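Local structure of transcriptional regulator (Bacillus halodurans, 1Z4E) at residues A10-L22 against R33-F46. The protein adopts the GNAT fold and probably transfers acyl groups, as other members of that family do. Sequence-based numbering, arbitrary orientation.
Sequences ATEGDLEQMVHML and RYEKPLPVSYVRAF
One face of the Tyr34 ring is taken by His20, whose imidazole comes edge-on with ND1 3.2 Å above the ring plane over its centre; the two planes stand 66° apart in a T-shaped pair. His20 CB lies over the same ring as a CH-pi contact, while Val19 CG1 meets the ring at its edge, 3.8 Å from Tyr34 CD1. Beyond the ring, Tyr34 OH donates a 2.6 Å hydrogen bond to Glu16 OE2, meeting that oxygen nearly along its C-O axis. Glu16 gets there with CG anti to the backbone N (chi1 -174°) and a bend at chi2 that brings the carboxylate round to the phenol. Without the phenol, as with an alanine here, Glu16 would probably lose this donor and the His20 imidazole the ring it abuts. The same Val19 CG1 also sits over one face of Tyr42, 3.6 Å from Tyr42 CE2, and the hydroxyl of that tyrosine is held by Arg33 N and Glu32. In this GNAT fold the contact joins the first two helices, 15-24 and 40-51, and the loop leading into the second; the axes of the segments 15-22 and 40-46 make an angle of 116° between their N-to-C directions. Leu38, from the loop, packs onto helix 15-22, its CD1 3.9 Å from Leu15 CG and its CD2 against Val19 CB. Further along, Phe46 has the Ala10 carbonyl and Glu12 OE2 at its edge, the latter oxygen also salt-bridged to Lys50. Leu15 CD1 and Met18 CE approach the Phe46 ring obliquely, the methionine methyl 4.1 Å from Phe46 CE1, and Leu57 of strand 55-62 packs against the same phenylalanine.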
ATOM      1  N   ALA A  10      14.716 -12.409   2.689  1.00 15.94           N
ATOM      2  CA  ALA A  10      15.852 -12.372   1.777  1.00 14.25           C
ATOM      3  C   ALA A  10      17.073 -11.739   2.443  1.00 17.83           C
ATOM      4  O   ALA A  10      16.946 -11.014   3.430  1.00 17.86           O
ATOM      5  CB  ALA A  10      15.479 -11.577   0.517  1.00 17.43           C
ATOM      6  N   THR A  11      18.260 -12.033   1.919  1.00 15.30           N
ATOM      7  CA  THR A  11      19.488 -11.421   2.432  1.00 14.97           C
ATOM      8  C   THR A  11      20.214 -10.858   1.203  1.00 16.30           C
ATOM      9  O   THR A  11      19.742 -11.023   0.077  1.00 11.99           O
ATOM     10  CB  THR A  11      20.410 -12.443   3.148  1.00 24.40           C
ATOM     11  OG1 THR A  11      20.942 -13.364   2.192  1.00 25.85           O
ATOM     12  CG2 THR A  11      19.632 -13.214   4.214  1.00 22.00           C
ATOM     13  N   GLU A  12      21.347 -10.195   1.414  1.00 17.17           N
ATOM     14  CA  GLU A  12      22.102  -9.617   0.310  1.00 16.81           C
ATOM     15  C   GLU A  12      22.489 -10.662  -0.732  1.00 15.12           C
ATOM     16  O   GLU A  12      22.590 -10.361  -1.927  1.00 16.31           O
ATOM     17  CB  GLU A  12      23.359  -8.918   0.836  1.00 14.45           C
ATOM     18  CG  GLU A  12      23.075  -7.660   1.659  1.00 17.50           C
ATOM     19  CD  GLU A  12      22.634  -7.959   3.082  1.00 19.28           C
ATOM     20  OE1 GLU A  12      22.597  -9.152   3.474  1.00 16.20           O
ATOM     21  OE2 GLU A  12      22.330  -6.999   3.813  1.00 19.87           O
ATOM     22  N   GLY A  13      22.691 -11.893  -0.274  1.00 15.20           N
ATOM     23  CA  GLY A  13      23.061 -12.969  -1.171  1.00 14.82           C
ATOM     24  C   GLY A  13      21.998 -13.345  -2.196  1.00 16.93           C
ATOM     25  O   GLY A  13      22.305 -14.008  -3.189  1.00 13.06           O
ATOM     26  N   ASP A  14      20.755 -12.925  -1.967  1.00 16.31           N
ATOM     27  CA  ASP A  14      19.655 -13.240  -2.882  1.00 17.53           C
ATOM     28  C   ASP A  14      19.381 -12.110  -3.866  1.00 16.91           C
ATOM     29  O   ASP A  14      18.656 -12.298  -4.851  1.00 15.43           O
ATOM     30  CB  ASP A  14      18.355 -13.480  -2.101  1.00 12.04           C
ATOM     31  CG  ASP A  14      18.509 -14.495  -0.995  1.00 13.93           C
ATOM     32  OD1 ASP A  14      19.104 -15.562  -1.246  1.00 13.66           O
ATOM     33  OD2 ASP A  14      18.020 -14.232   0.124  1.00 12.74           O
ATOM     34  N   LEU A  15      19.951 -10.942  -3.593  1.00 18.22           N
ATOM     35  CA  LEU A  15      19.693  -9.764  -4.415  1.00 18.74           C
ATOM     36  C   LEU A  15      19.888  -9.944  -5.908  1.00 19.54           C
ATOM     37  O   LEU A  15      19.047  -9.518  -6.693  1.00 19.55           O
ATOM     38  CB  LEU A  15      20.531  -8.578  -3.932  1.00 18.65           C
ATOM     39  CG  LEU A  15      20.118  -7.224  -4.526  1.00 17.34           C
ATOM     40  CD1 LEU A  15      18.635  -6.959  -4.258  1.00 15.03           C
ATOM     41  CD2 LEU A  15      20.968  -6.120  -3.909  1.00 15.61           C
ATOM     42  N   GLU A  16      20.991 -10.569  -6.304  1.00 13.80           N
ATOM     43  CA  GLU A  16      21.264 -10.775  -7.724  1.00 14.88           C
ATOM     44  C   GLU A  16      20.142 -11.577  -8.387  1.00 15.19           C
ATOM     45  O   GLU A  16      19.652 -11.211  -9.468  1.00 15.40           O
ATOM     46  CB  GLU A  16      22.618 -11.479  -7.899  1.00 19.45           C
ATOM     47  CG  GLU A  16      23.090 -11.638  -9.342  1.00 24.25           C
ATOM     48  CD  GLU A  16      22.551 -12.891 -10.004  1.00 24.79           C
ATOM     49  OE1 GLU A  16      22.506 -13.938  -9.330  1.00 25.49           O
ATOM     50  OE2 GLU A  16      22.192 -12.838 -11.199  1.00 27.65           O
ATOM     51  N   GLN A  17      19.721 -12.664  -7.745  1.00 18.67           N
ATOM     52  CA  GLN A  17      18.653 -13.479  -8.307  1.00 19.67           C
ATOM     53  C   GLN A  17      17.309 -12.760  -8.280  1.00 15.92           C
ATOM     54  O   GLN A  17      16.520 -12.903  -9.208  1.00 13.49           O
ATOM     55  CB  GLN A  17      18.534 -14.819  -7.570  1.00 18.27           C
ATOM     56  CG  GLN A  17      19.704 -15.754  -7.807  1.00 21.55           C
ATOM     57  CD  GLN A  17      19.530 -17.080  -7.096  1.00 21.03           C
ATOM     58  OE1 GLN A  17      18.640 -17.867  -7.431  1.00 23.39           O
ATOM     59  NE2 GLN A  17      20.376 -17.333  -6.104  1.00 21.32           N
ATOM     60  N   MET A  18      17.040 -11.990  -7.229  1.00 12.84           N
ATOM     61  CA  MET A  18      15.764 -11.271  -7.159  1.00 14.12           C
ATOM     62  C   MET A  18      15.651 -10.244  -8.291  1.00 14.64           C
ATOM     63  O   MET A  18      14.612 -10.157  -8.951  1.00 13.73           O
ATOM     64  CB  MET A  18      15.594 -10.574  -5.797  1.00  1.94           C
ATOM     65  CG  MET A  18      15.323 -11.531  -4.617  1.00  2.30           C
ATOM     66  SD  MET A  18      14.758 -10.682  -3.081  1.00 10.58           S
ATOM     67  CE  MET A  18      16.217  -9.800  -2.636  1.00 18.80           C
ATOM     68  N   VAL A  19      16.715  -9.470  -8.517  1.00 13.24           N
ATOM     69  CA  VAL A  19      16.707  -8.463  -9.581  1.00 13.49           C
ATOM     70  C   VAL A  19      16.513  -9.144 -10.936  1.00 15.22           C
ATOM     71  O   VAL A  19      15.763  -8.654 -11.778  1.00 13.80           O
ATOM     72  CB  VAL A  19      18.025  -7.645  -9.614  1.00 17.92           C
ATOM     73  CG1 VAL A  19      18.006  -6.656 -10.788  1.00 17.09           C
ATOM     74  CG2 VAL A  19      18.197  -6.893  -8.304  1.00 18.24           C
ATOM     75  N   HIS A  20      17.177 -10.277 -11.138  1.00 17.33           N
ATOM     76  CA  HIS A  20      17.036 -11.005 -12.396  1.00 17.22           C
ATOM     77  C   HIS A  20      15.566 -11.419 -12.604  1.00 16.52           C
ATOM     78  O   HIS A  20      15.027 -11.282 -13.706  1.00 15.15           O
ATOM     79  CB  HIS A  20      17.937 -12.243 -12.402  1.00 26.65           C
ATOM     80  CG  HIS A  20      18.017 -12.920 -13.736  1.00 31.78           C
ATOM     81  ND1 HIS A  20      18.563 -12.313 -14.846  1.00 43.32           N
ATOM     82  CD2 HIS A  20      17.596 -14.141 -14.144  1.00 44.10           C
ATOM     83  CE1 HIS A  20      18.476 -13.131 -15.881  1.00 44.81           C
ATOM     84  NE2 HIS A  20      17.893 -14.247 -15.482  1.00 44.84           N
ATOM     85  N   MET A  21      14.921 -11.908 -11.544  1.00 16.52           N
ATOM     86  CA  MET A  21      13.521 -12.333 -11.618  1.00 15.86           C
ATOM     87  C   MET A  21      12.639 -11.134 -11.971  1.00 16.48           C
ATOM     88  O   MET A  21      11.734 -11.236 -12.804  1.00 15.82           O
ATOM     89  CB  MET A  21      13.080 -12.959 -10.280  1.00  8.04           C
ATOM     90  CG  MET A  21      11.739 -13.729 -10.328  1.00 14.52           C
ATOM     91  SD  MET A  21      11.364 -14.718  -8.828  1.00 11.16           S
ATOM     92  CE  MET A  21      12.671 -15.911  -8.866  1.00 10.61           C
ATOM     93  N   LEU A  22      12.906  -9.990 -11.350  1.00 16.19           N
ATOM     94  CA  LEU A  22      12.130  -8.784 -11.631  1.00 17.49           C
ATOM     95  C   LEU A  22      12.259  -8.364 -13.097  1.00 20.49           C
ATOM     96  O   LEU A  22      11.262  -8.057 -13.756  1.00 19.10           O
ATOM     97  CB  LEU A  22      12.585  -7.628 -10.735  1.00 18.41           C
ATOM     98  CG  LEU A  22      12.281  -7.738  -9.238  1.00 16.77           C
ATOM     99  CD1 LEU A  22      12.888  -6.541  -8.500  1.00 17.48           C
ATOM    100  CD2 LEU A  22      10.772  -7.793  -9.026  1.00 21.81           C
ATOM    101  N   ARG A  33      16.147  -2.990 -14.554  1.00 24.18           N
ATOM    102  CA  ARG A  33      17.447  -2.921 -15.203  1.00 24.86           C
ATOM    103  C   ARG A  33      18.367  -3.964 -14.590  1.00 23.48           C
ATOM    104  O   ARG A  33      19.031  -3.712 -13.586  1.00 24.25           O
ATOM    105  CB  ARG A  33      18.059  -1.531 -15.029  1.00 37.48           C
ATOM    106  CG  ARG A  33      19.378  -1.332 -15.768  1.00 41.08           C
ATOM    107  CD  ARG A  33      20.044  -0.021 -15.366  1.00 44.31           C
ATOM    108  NE  ARG A  33      19.125   1.110 -15.461  1.00 50.99           N
ATOM    109  CZ  ARG A  33      18.538   1.512 -16.585  1.00 58.46           C
ATOM    110  NH1 ARG A  33      18.775   0.874 -17.724  1.00 58.90           N
ATOM    111  NH2 ARG A  33      17.707   2.548 -16.570  1.00 56.28           N
ATOM    112  N   TYR A  34      18.394  -5.148 -15.187  1.00 20.52           N
ATOM    113  CA  TYR A  34      19.262  -6.197 -14.690  1.00 21.37           C
ATOM    114  C   TYR A  34      20.603  -6.128 -15.405  1.00 21.71           C
ATOM    115  O   TYR A  34      20.659  -6.077 -16.634  1.00 22.19           O
ATOM    116  CB  TYR A  34      18.662  -7.579 -14.930  1.00 21.77           C
ATOM    117  CG  TYR A  34      19.613  -8.696 -14.548  1.00 22.12           C
ATOM    118  CD1 TYR A  34      19.869  -8.996 -13.208  1.00 25.80           C
ATOM    119  CD2 TYR A  34      20.279  -9.435 -15.527  1.00 30.67           C
ATOM    120  CE1 TYR A  34      20.766 -10.009 -12.852  1.00 28.72           C
ATOM    121  CE2 TYR A  34      21.177 -10.447 -15.183  1.00 31.18           C
ATOM    122  CZ  TYR A  34      21.413 -10.729 -13.845  1.00 32.83           C
ATOM    123  OH  TYR A  34      22.289 -11.734 -13.504  1.00 34.59           O
ATOM    124  N   GLU A  35      21.676  -6.112 -14.627  1.00 18.92           N
ATOM    125  CA  GLU A  35      23.018  -6.104 -15.181  1.00 18.92           C
ATOM    126  C   GLU A  35      24.010  -6.419 -14.065  1.00 18.92           C
ATOM    127  O   GLU A  35      23.650  -6.410 -12.883  1.00 18.92           O
ATOM    128  CB  GLU A  35      23.324  -4.754 -15.843  1.00 38.02           C
ATOM    129  CG  GLU A  35      23.357  -3.553 -14.923  1.00 38.02           C
ATOM    130  CD  GLU A  35      23.281  -2.243 -15.695  1.00 38.02           C
ATOM    131  OE1 GLU A  35      23.691  -1.199 -15.148  1.00 38.02           O
ATOM    132  OE2 GLU A  35      22.795  -2.255 -16.849  1.00 38.02           O
ATOM    133  N   LYS A  36      25.239  -6.743 -14.452  1.00 22.36           N
ATOM    134  CA  LYS A  36      26.297  -7.054 -13.503  1.00 22.36           C
ATOM    135  C   LYS A  36      27.450  -6.100 -13.783  1.00 22.36           C
ATOM    136  O   LYS A  36      27.969  -6.061 -14.898  1.00 22.36           O
ATOM    137  CB  LYS A  36      26.784  -8.492 -13.686  1.00 36.37           C
ATOM    138  CG  LYS A  36      25.713  -9.554 -13.563  1.00 36.37           C
ATOM    139  CD  LYS A  36      26.303 -10.926 -13.844  1.00 36.37           C
ATOM    140  CE  LYS A  36      25.258 -12.012 -13.745  1.00 36.37           C
ATOM    141  NZ  LYS A  36      25.854 -13.364 -13.893  1.00 36.37           N
ATOM    142  N   PRO A  37      27.862  -5.311 -12.780  1.00 16.95           N
ATOM    143  CA  PRO A  37      27.313  -5.266 -11.420  1.00 16.95           C
ATOM    144  C   PRO A  37      25.878  -4.737 -11.366  1.00 16.95           C
ATOM    145  O   PRO A  37      25.419  -4.057 -12.281  1.00 16.95           O
ATOM    146  CB  PRO A  37      28.293  -4.355 -10.691  1.00 27.47           C
ATOM    147  CG  PRO A  37      28.692  -3.389 -11.774  1.00 27.47           C
ATOM    148  CD  PRO A  37      28.936  -4.315 -12.941  1.00 27.47           C
ATOM    149  N   LEU A  38      25.177  -5.059 -10.286  1.00 14.67           N
ATOM    150  CA  LEU A  38      23.796  -4.612 -10.103  1.00 14.67           C
ATOM    151  C   LEU A  38      23.730  -3.095  -9.914  1.00 14.67           C
ATOM    152  O   LEU A  38      24.611  -2.502  -9.284  1.00 14.67           O
ATOM    153  CB  LEU A  38      23.187  -5.296  -8.872  1.00 16.75           C
ATOM    154  CG  LEU A  38      23.097  -6.828  -8.869  1.00 16.75           C
ATOM    155  CD1 LEU A  38      22.722  -7.319  -7.473  1.00 16.75           C
ATOM    156  CD2 LEU A  38      22.062  -7.282  -9.895  1.00 16.75           C
ATOM    157  N   PRO A  39      22.688  -2.445 -10.465  1.00 18.12           N
ATOM    158  CA  PRO A  39      22.546  -0.991 -10.321  1.00 18.04           C
ATOM    159  C   PRO A  39      22.431  -0.646  -8.836  1.00 18.70           C
ATOM    160  O   PRO A  39      21.699  -1.309  -8.097  1.00 16.39           O
ATOM    161  CB  PRO A  39      21.258  -0.693 -11.087  1.00 18.25           C
ATOM    162  CG  PRO A  39      21.256  -1.747 -12.161  1.00 18.34           C
ATOM    163  CD  PRO A  39      21.677  -2.983 -11.394  1.00 17.85           C
ATOM    164  N   VAL A  40      23.140   0.387  -8.397  1.00 14.05           N
ATOM    165  CA  VAL A  40      23.117   0.755  -6.986  1.00 16.58           C
ATOM    166  C   VAL A  40      21.731   1.115  -6.465  1.00 15.99           C
ATOM    167  O   VAL A  40      21.470   1.005  -5.267  1.00 17.15           O
ATOM    168  CB  VAL A  40      24.087   1.922  -6.691  1.00 29.45           C
ATOM    169  CG1 VAL A  40      25.515   1.491  -7.007  1.00 30.93           C
ATOM    170  CG2 VAL A  40      23.698   3.148  -7.502  1.00 35.19           C
ATOM    171  N   SER A  41      20.844   1.537  -7.356  1.00 18.91           N
ATOM    172  CA  SER A  41      19.488   1.897  -6.950  1.00 16.89           C
ATOM    173  C   SER A  41      18.803   0.719  -6.247  1.00 18.35           C
ATOM    174  O   SER A  41      18.054   0.917  -5.291  1.00 16.04           O
ATOM    175  CB  SER A  41      18.666   2.329  -8.168  1.00 21.53           C
ATOM    176  OG  SER A  41      18.553   1.278  -9.108  1.00 25.40           O
ATOM    177  N   TYR A  42      19.057  -0.502  -6.715  1.00 15.96           N
ATOM    178  CA  TYR A  42      18.465  -1.690  -6.090  1.00 17.36           C
ATOM    179  C   TYR A  42      19.100  -1.905  -4.722  1.00 17.87           C
ATOM    180  O   TYR A  42      18.441  -2.334  -3.771  1.00 17.53           O
ATOM    181  CB  TYR A  42      18.699  -2.944  -6.941  1.00 15.89           C
ATOM    182  CG  TYR A  42      17.875  -3.029  -8.208  1.00 16.42           C
ATOM    183  CD1 TYR A  42      16.493  -3.200  -8.156  1.00 16.37           C
ATOM    184  CD2 TYR A  42      18.481  -2.942  -9.461  1.00 15.93           C
ATOM    185  CE1 TYR A  42      15.733  -3.285  -9.323  1.00 14.25           C
ATOM    186  CE2 TYR A  42      17.734  -3.021 -10.634  1.00 13.40           C
ATOM    187  CZ  TYR A  42      16.361  -3.193 -10.560  1.00 15.48           C
ATOM    188  OH  TYR A  42      15.627  -3.274 -11.719  1.00 19.35           O
ATOM    189  N   VAL A  43      20.393  -1.610  -4.625  1.00 18.39           N
ATOM    190  CA  VAL A  43      21.115  -1.777  -3.370  1.00 17.69           C
ATOM    191  C   VAL A  43      20.623  -0.801  -2.311  1.00 18.55           C
ATOM    192  O   VAL A  43      20.418  -1.182  -1.161  1.00 15.37           O
ATOM    193  CB  VAL A  43      22.628  -1.572  -3.557  1.00 17.64           C
ATOM    194  CG1 VAL A  43      23.338  -1.700  -2.207  1.00 21.75           C
ATOM    195  CG2 VAL A  43      23.169  -2.599  -4.540  1.00 17.34           C
ATOM    196  N   ARG A  44      20.448   0.459  -2.693  1.00 12.03           N
ATOM    197  CA  ARG A  44      19.962   1.463  -1.753  1.00 16.16           C
ATOM    198  C   ARG A  44      18.574   1.095  -1.240  1.00 16.64           C
ATOM    199  O   ARG A  44      18.265   1.281  -0.063  1.00 15.79           O
ATOM    200  CB  ARG A  44      19.923   2.841  -2.423  1.00 29.46           C
ATOM    201  CG  ARG A  44      21.307   3.443  -2.593  1.00 31.29           C
ATOM    202  CD  ARG A  44      21.314   4.656  -3.510  1.00 34.94           C
ATOM    203  NE  ARG A  44      22.673   5.163  -3.691  1.00 43.32           N
ATOM    204  CZ  ARG A  44      23.074   5.866  -4.746  1.00 45.22           C
ATOM    205  NH1 ARG A  44      22.217   6.146  -5.717  1.00 52.32           N
ATOM    206  NH2 ARG A  44      24.332   6.283  -4.833  1.00 44.85           N
ATOM    207  N   ALA A  45      17.737   0.577  -2.131  1.00 19.05           N
ATOM    208  CA  ALA A  45      16.386   0.179  -1.756  1.00 17.71           C
ATOM    209  C   ALA A  45      16.445  -1.015  -0.808  1.00 18.77           C
ATOM    210  O   ALA A  45      15.737  -1.049   0.197  1.00 18.52           O
ATOM    211  CB  ALA A  45      15.568  -0.173  -3.009  1.00 15.71           C
ATOM    212  N   PHE A  46      17.296  -1.989  -1.125  1.00 13.68           N
ATOM    213  CA  PHE A  46      17.429  -3.174  -0.283  1.00 13.96           C
ATOM    214  C   PHE A  46      17.813  -2.796   1.137  1.00 15.02           C
ATOM    215  O   PHE A  46      17.253  -3.325   2.096  1.00 13.12           O
ATOM    216  CB  PHE A  46      18.480  -4.146  -0.836  1.00 14.54           C
ATOM    217  CG  PHE A  46      18.575  -5.426  -0.052  1.00 19.55           C
ATOM    218  CD1 PHE A  46      17.699  -6.481  -0.307  1.00 19.63           C
ATOM    219  CD2 PHE A  46      19.488  -5.549   0.997  1.00 16.59           C
ATOM    220  CE1 PHE A  46      17.724  -7.642   0.473  1.00 21.76           C
ATOM    221  CE2 PHE A  46      19.521  -6.707   1.785  1.00 13.95           C
ATOM    222  CZ  PHE A  46      18.637  -7.754   1.523  1.00 23.37           C
TER